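Metal-dependent hydrolase (Lactobacillus plantarum, PDB 2F6K) probably catalyses the metal-dependent decarboxylation of aminocarboxymuconate semialdehyde, a step of tryptophan breakdown, as an amidohydrolase-superfamily lyase. Local coordinates at residues K20-G25 with V61-K66; D26-P31 with L56-V61. All blocks are in the same frame, centred on the assembly; numbering follows the deposited sequence.

Interaction 1: residues K20-G25 with V61-K66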
# COMPACT_ATOMS: atom_id res chain seq x y z
N LYS A 20 1.34 2.23 24.26
CA LYS A 20 0.93 0.88 24.65
C LYS A 20 -0.50 0.59 24.18
O LYS A 20 -0.81 -0.50 23.70
CB LYS A 20 1.00 0.70 26.16
CG LYS A 20 2.40 0.74 26.73
CD LYS A 20 2.41 0.50 28.24
CE LYS A 20 3.81 0.71 28.84
NZ LYS A 20 4.86 -0.12 28.16
N ARG A 21 -1.36 1.58 24.30
CA ARG A 21 -2.75 1.44 23.93
C ARG A 21 -3.03 1.32 22.42
O ARG A 21 -3.90 0.56 22.02
CB ARG A 21 -3.55 2.61 24.53
CG ARG A 21 -5.04 2.58 24.26
CD ARG A 21 -5.83 3.54 25.18
NE ARG A 21 -5.75 4.95 24.79
CZ ARG A 21 -4.81 5.80 25.20
NH1 ARG A 21 -3.85 5.41 26.02
NH2 ARG A 21 -4.85 7.07 24.79
N HIS A 22 -2.27 2.04 21.59
CA HIS A 22 -2.52 2.03 20.15
C HIS A 22 -1.54 1.27 19.25
O HIS A 22 -1.88 0.91 18.12
CB HIS A 22 -2.64 3.47 19.62
CG HIS A 22 -3.77 4.25 20.22
ND1 HIS A 22 -5.08 3.85 20.13
CD2 HIS A 22 -3.77 5.40 20.93
CE1 HIS A 22 -5.85 4.72 20.76
NE2 HIS A 22 -5.08 5.67 21.25
N VAL A 23 -0.33 1.04 19.72
CA VAL A 23 0.64 0.34 18.89
C VAL A 23 0.94 -1.05 19.42
O VAL A 23 1.41 -1.20 20.55
CB VAL A 23 1.95 1.14 18.79
CG1 VAL A 23 2.94 0.41 17.91
CG2 VAL A 23 1.69 2.54 18.25
N PRO A 24 0.64 -2.09 18.63
CA PRO A 24 0.92 -3.46 19.08
C PRO A 24 2.42 -3.74 18.92
O PRO A 24 3.02 -3.36 17.91
CB PRO A 24 0.06 -4.31 18.14
CG PRO A 24 0.10 -3.51 16.86
CD PRO A 24 -0.09 -2.08 17.34
N GLY A 25 3.02 -4.37 19.93
CA GLY A 25 4.44 -4.66 19.86
C GLY A 25 5.29 -3.41 20.07
O GLY A 25 4.85 -2.45 20.70
N VAL A 61 1.90 11.65 17.39
CA VAL A 61 0.69 11.32 18.13
C VAL A 61 -0.62 11.45 17.38
O VAL A 61 -1.58 12.03 17.88
CB VAL A 61 0.59 12.15 19.42
CG1 VAL A 61 1.60 11.65 20.43
CG2 VAL A 61 0.84 13.62 19.11
N ASN A 62 -0.67 10.91 16.17
CA ASN A 62 -1.89 10.92 15.37
C ASN A 62 -2.37 9.48 15.28
O ASN A 62 -1.88 8.71 14.45
CB ASN A 62 -1.59 11.46 13.97
CG ASN A 62 -2.76 11.29 13.01
OD1 ASN A 62 -2.64 11.58 11.82
ND2 ASN A 62 -3.91 10.83 13.52
N PHE A 63 -3.32 9.11 16.13
CA PHE A 63 -3.84 7.75 16.13
C PHE A 63 -5.24 7.63 15.57
O PHE A 63 -5.87 6.58 15.69
CB PHE A 63 -3.81 7.17 17.55
CG PHE A 63 -2.44 7.18 18.17
CD1 PHE A 63 -1.41 6.41 17.63
CD2 PHE A 63 -2.16 7.99 19.27
CE1 PHE A 63 -0.13 6.45 18.17
CE2 PHE A 63 -0.89 8.04 19.82
CZ PHE A 63 0.13 7.27 19.27
N GLY A 64 -5.74 8.70 14.95
CA GLY A 64 -7.08 8.65 14.38
C GLY A 64 -8.14 9.34 15.21
O GLY A 64 -9.29 9.47 14.79
N ASP A 65 -7.76 9.79 16.40
CA ASP A 65 -8.68 10.49 17.29
C ASP A 65 -8.18 11.94 17.45
O ASP A 65 -7.15 12.19 18.09
CB ASP A 65 -8.71 9.79 18.66
CG ASP A 65 -9.74 10.38 19.61
OD1 ASP A 65 -9.87 11.62 19.68
OD2 ASP A 65 -10.40 9.60 20.32
N LYS A 66 -8.91 12.89 16.87
CA LYS A 66 -8.53 14.30 16.93
C LYS A 66 -8.38 14.86 18.34
O LYS A 66 -7.35 15.44 18.67
CB LYS A 66 -9.55 15.15 16.17
CG LYS A 66 -9.15 16.61 16.10
CD LYS A 66 -10.15 17.42 15.30
CE LYS A 66 -9.81 18.89 15.37
NZ LYS A 66 -10.95 19.73 14.90

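Interaction 2: residues D26-P31 with L56-V61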
# COMPACT_ATOMS: atom_id res chain seq x y z
N ASP A 26 6.51 -3.42 19.54
CA ASP A 26 7.41 -2.28 19.69
C ASP A 26 7.19 -1.28 18.56
O ASP A 26 7.31 -1.62 17.39
CB ASP A 26 8.87 -2.73 19.70
CG ASP A 26 9.18 -3.74 20.79
OD1 ASP A 26 8.70 -3.58 21.93
OD2 ASP A 26 9.92 -4.70 20.50
N PRO A 27 6.89 -0.02 18.91
CA PRO A 27 6.67 1.01 17.88
C PRO A 27 7.84 1.09 16.91
O PRO A 27 9.01 1.09 17.32
CB PRO A 27 6.50 2.28 18.71
CG PRO A 27 5.89 1.77 19.99
CD PRO A 27 6.71 0.54 20.26
N ASP A 28 7.53 1.15 15.62
CA ASP A 28 8.55 1.22 14.57
C ASP A 28 9.49 0.02 14.62
O ASP A 28 10.60 0.09 14.09
CB ASP A 28 9.37 2.51 14.70
CG ASP A 28 8.55 3.77 14.50
OD1 ASP A 28 7.74 3.82 13.54
OD2 ASP A 28 8.72 4.72 15.29
N GLY A 29 9.05 -1.06 15.25
CA GLY A 29 9.90 -2.24 15.36
C GLY A 29 11.11 -1.96 16.23
O GLY A 29 12.12 -2.65 16.15
N TRP A 30 11.01 -0.93 17.07
CA TRP A 30 12.09 -0.53 17.96
C TRP A 30 11.44 -0.36 19.34
O TRP A 30 10.51 0.42 19.50
CB TRP A 30 12.68 0.79 17.45
CG TRP A 30 13.99 1.21 18.06
CD1 TRP A 30 14.17 1.90 19.23
CD2 TRP A 30 15.30 1.00 17.51
NE1 TRP A 30 15.52 2.13 19.45
CE2 TRP A 30 16.23 1.59 18.41
CE3 TRP A 30 15.79 0.38 16.35
CZ2 TRP A 30 17.61 1.57 18.18
CZ3 TRP A 30 17.16 0.35 16.13
CH2 TRP A 30 18.06 0.95 17.04
N PRO A 31 11.91 -1.12 20.35
CA PRO A 31 11.37 -1.06 21.72
C PRO A 31 11.41 0.32 22.40
O PRO A 31 12.47 0.94 22.50
CB PRO A 31 12.19 -2.11 22.47
CG PRO A 31 13.51 -2.03 21.78
CD PRO A 31 13.11 -1.97 20.31
N LEU A 56 9.80 15.70 21.01
CA LEU A 56 9.07 14.44 21.05
C LEU A 56 9.48 13.65 19.81
O LEU A 56 9.49 14.19 18.70
CB LEU A 56 7.56 14.72 21.05
CG LEU A 56 6.60 13.57 21.35
CD1 LEU A 56 6.77 13.11 22.79
CD2 LEU A 56 5.18 14.03 21.11
N SER A 57 9.83 12.39 20.00
CA SER A 57 10.25 11.52 18.89
C SER A 57 9.04 10.90 18.19
O SER A 57 7.89 11.23 18.49
CB SER A 57 11.15 10.40 19.43
OG SER A 57 11.61 9.55 18.39
N SER A 58 9.29 10.00 17.25
CA SER A 58 8.20 9.34 16.55
C SER A 58 7.96 8.03 17.28
O SER A 58 8.82 7.57 18.01
CB SER A 58 8.57 9.07 15.09
OG SER A 58 9.58 8.09 14.98
N PRO A 59 6.78 7.40 17.07
CA PRO A 59 5.67 7.81 16.20
C PRO A 59 5.00 9.11 16.64
O PRO A 59 4.91 9.39 17.83
CB PRO A 59 4.70 6.63 16.28
CG PRO A 59 5.55 5.49 16.77
CD PRO A 59 6.46 6.15 17.77
N HIS A 60 4.51 9.88 15.67
CA HIS A 60 3.81 11.13 15.95
C HIS A 60 2.52 10.72 16.66
O HIS A 60 2.07 9.58 16.52
CB HIS A 60 3.49 11.85 14.64
CG HIS A 60 2.86 13.20 14.83
ND1 HIS A 60 1.65 13.54 14.26
CD2 HIS A 60 3.26 14.27 15.56
CE1 HIS A 60 1.33 14.77 14.63
NE2 HIS A 60 2.29 15.24 15.42
N VAL A 61 1.90 11.65 17.39
CA VAL A 61 0.69 11.32 18.13
C VAL A 61 -0.62 11.45 17.38
O VAL A 61 -1.58 12.03 17.88
CB VAL A 61 0.59 12.15 19.42
CG1 VAL A 61 1.60 11.65 20.43
CG2 VAL A 61 0.84 13.62 19.11

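Interaction 1: residues K20-G25 with V61-K66
The imidazole of His-22 and the phenyl ring of Phe-63 form an offset stack, their centroids 4.7 Å apart and their planes 27° from parallel. Over one face of the imidazole lies CB of Phe-63; the opposite face is backed by the CG methylene of the preceding residue, Arg-21. The phenyl ring takes CB and CD2 of His-22 over one face and the backbone C of Val-61 over the other. The two CB atoms thus make reciprocal CH-pi contacts: His-22 CB lies 4.1 Å from the Phe-63 centroid and Phe-63 CB 4.0 Å from the His-22 centroid. The tightest approach is His-22 CD2 to Phe-63 CD2, 3.5 Å. Both first torsions, -61° for His-22 and -57° for Phe-63, place CG opposite the carbonyl carbon, which lets each ring lean over the other's CB. Val-23 adds its CG2 methyl obliquely, 4.3 Å from Phe-63 CE1. With an alanine in place of Phe-63, the His-22 imidazole would probably lose the apolar surface packed against one face, and CG2 of Val-23 its partner across the contact. NE2 of the imidazole is held separately, by a hydrogen bond to OE2 of Glu-68, whose carboxylate also makes a salt bridge with Arg-21. Asp-65, the N-cap of helix 66-86, binds the backbone N of the same glutamate through OD1. This surface contact therefore fits the C-terminal end of helix 13-22 to the start of helix 66-86, with Phe-63, in the loop between strand 49-55 and helix 66-86, also packing on Ala-18 and Leu-72 of these helices.

Interaction 2: residues D26-P31 with L56-V61
Pro-27 and Asp-28 meet Ser-58 and Pro-59 in a small loop-to-loop contact of the amidohydrolase TIM barrel, formed without any hydrogen bond between the two segments. Residues 56-61 belong to the loop that leaves the C-terminal end of strand 49-55, while 26-31 come from the connection between helices 13-22 and 37-46. The manganese ion, bound by His-7, His-9, His-154 and Asp-266, lies about 7 Å from the side chain of Ser-58, which puts this edge of the contact near the metal site.

Residues 26-31 owe their shape to two consecutive turn bonds, from Gly-29 N to Asp-26 O and from Trp-30 N to Pro-27 O, the latter 2.9 Å. Asp-28 has a left-handed backbone conformation (phi 59°), as does Gly-29. With CG of Asp-28 opposite its carbonyl carbon (chi1 -64°), the carboxylate reaches across the contact and runs alongside Pro-59 in the opposite sense. Its OD2 comes to 3.5 Å from Ser-58 OG, but that hydroxyl is already engaged in a hydrogen bond to the carbonyl of Pro-155, and the aspartate is also packed against Val-171 and Phe-176 of helix 171-189.

Opposite this turn, the peptide bond before Pro-59 is cis, and the proline ring faces residues 26-31. Behind it, Pro-59 O accepts a hydrogen bond from the hydroxyl of Tyr-15, and the ring touches Leu-19. At its tip, Pro-59 CG meets both neighbours: Asp-28 OD2 at 3.6 Å and Pro-27 CB at 3.9 Å.

Overall arrangement
From the N terminus the chain passes through strand 3-9 and helix 13-22, then runs directly through residues 20-25 and 26-31 before helix 37-46 and strand 49-55. The loop after that strand supplies both return partners, first 56-61 and then 61-66, with Val-61 common to the two segments. Interaction 2 closes the shorter loop and is nested inside the one closed by interaction 1, so the two do not cross. Their centres are 10 Å apart: the outer contact joins helix ends at the surface, the inner one lies closer to the metal. Together they fasten the first barrel crossover to the loop following the second strand.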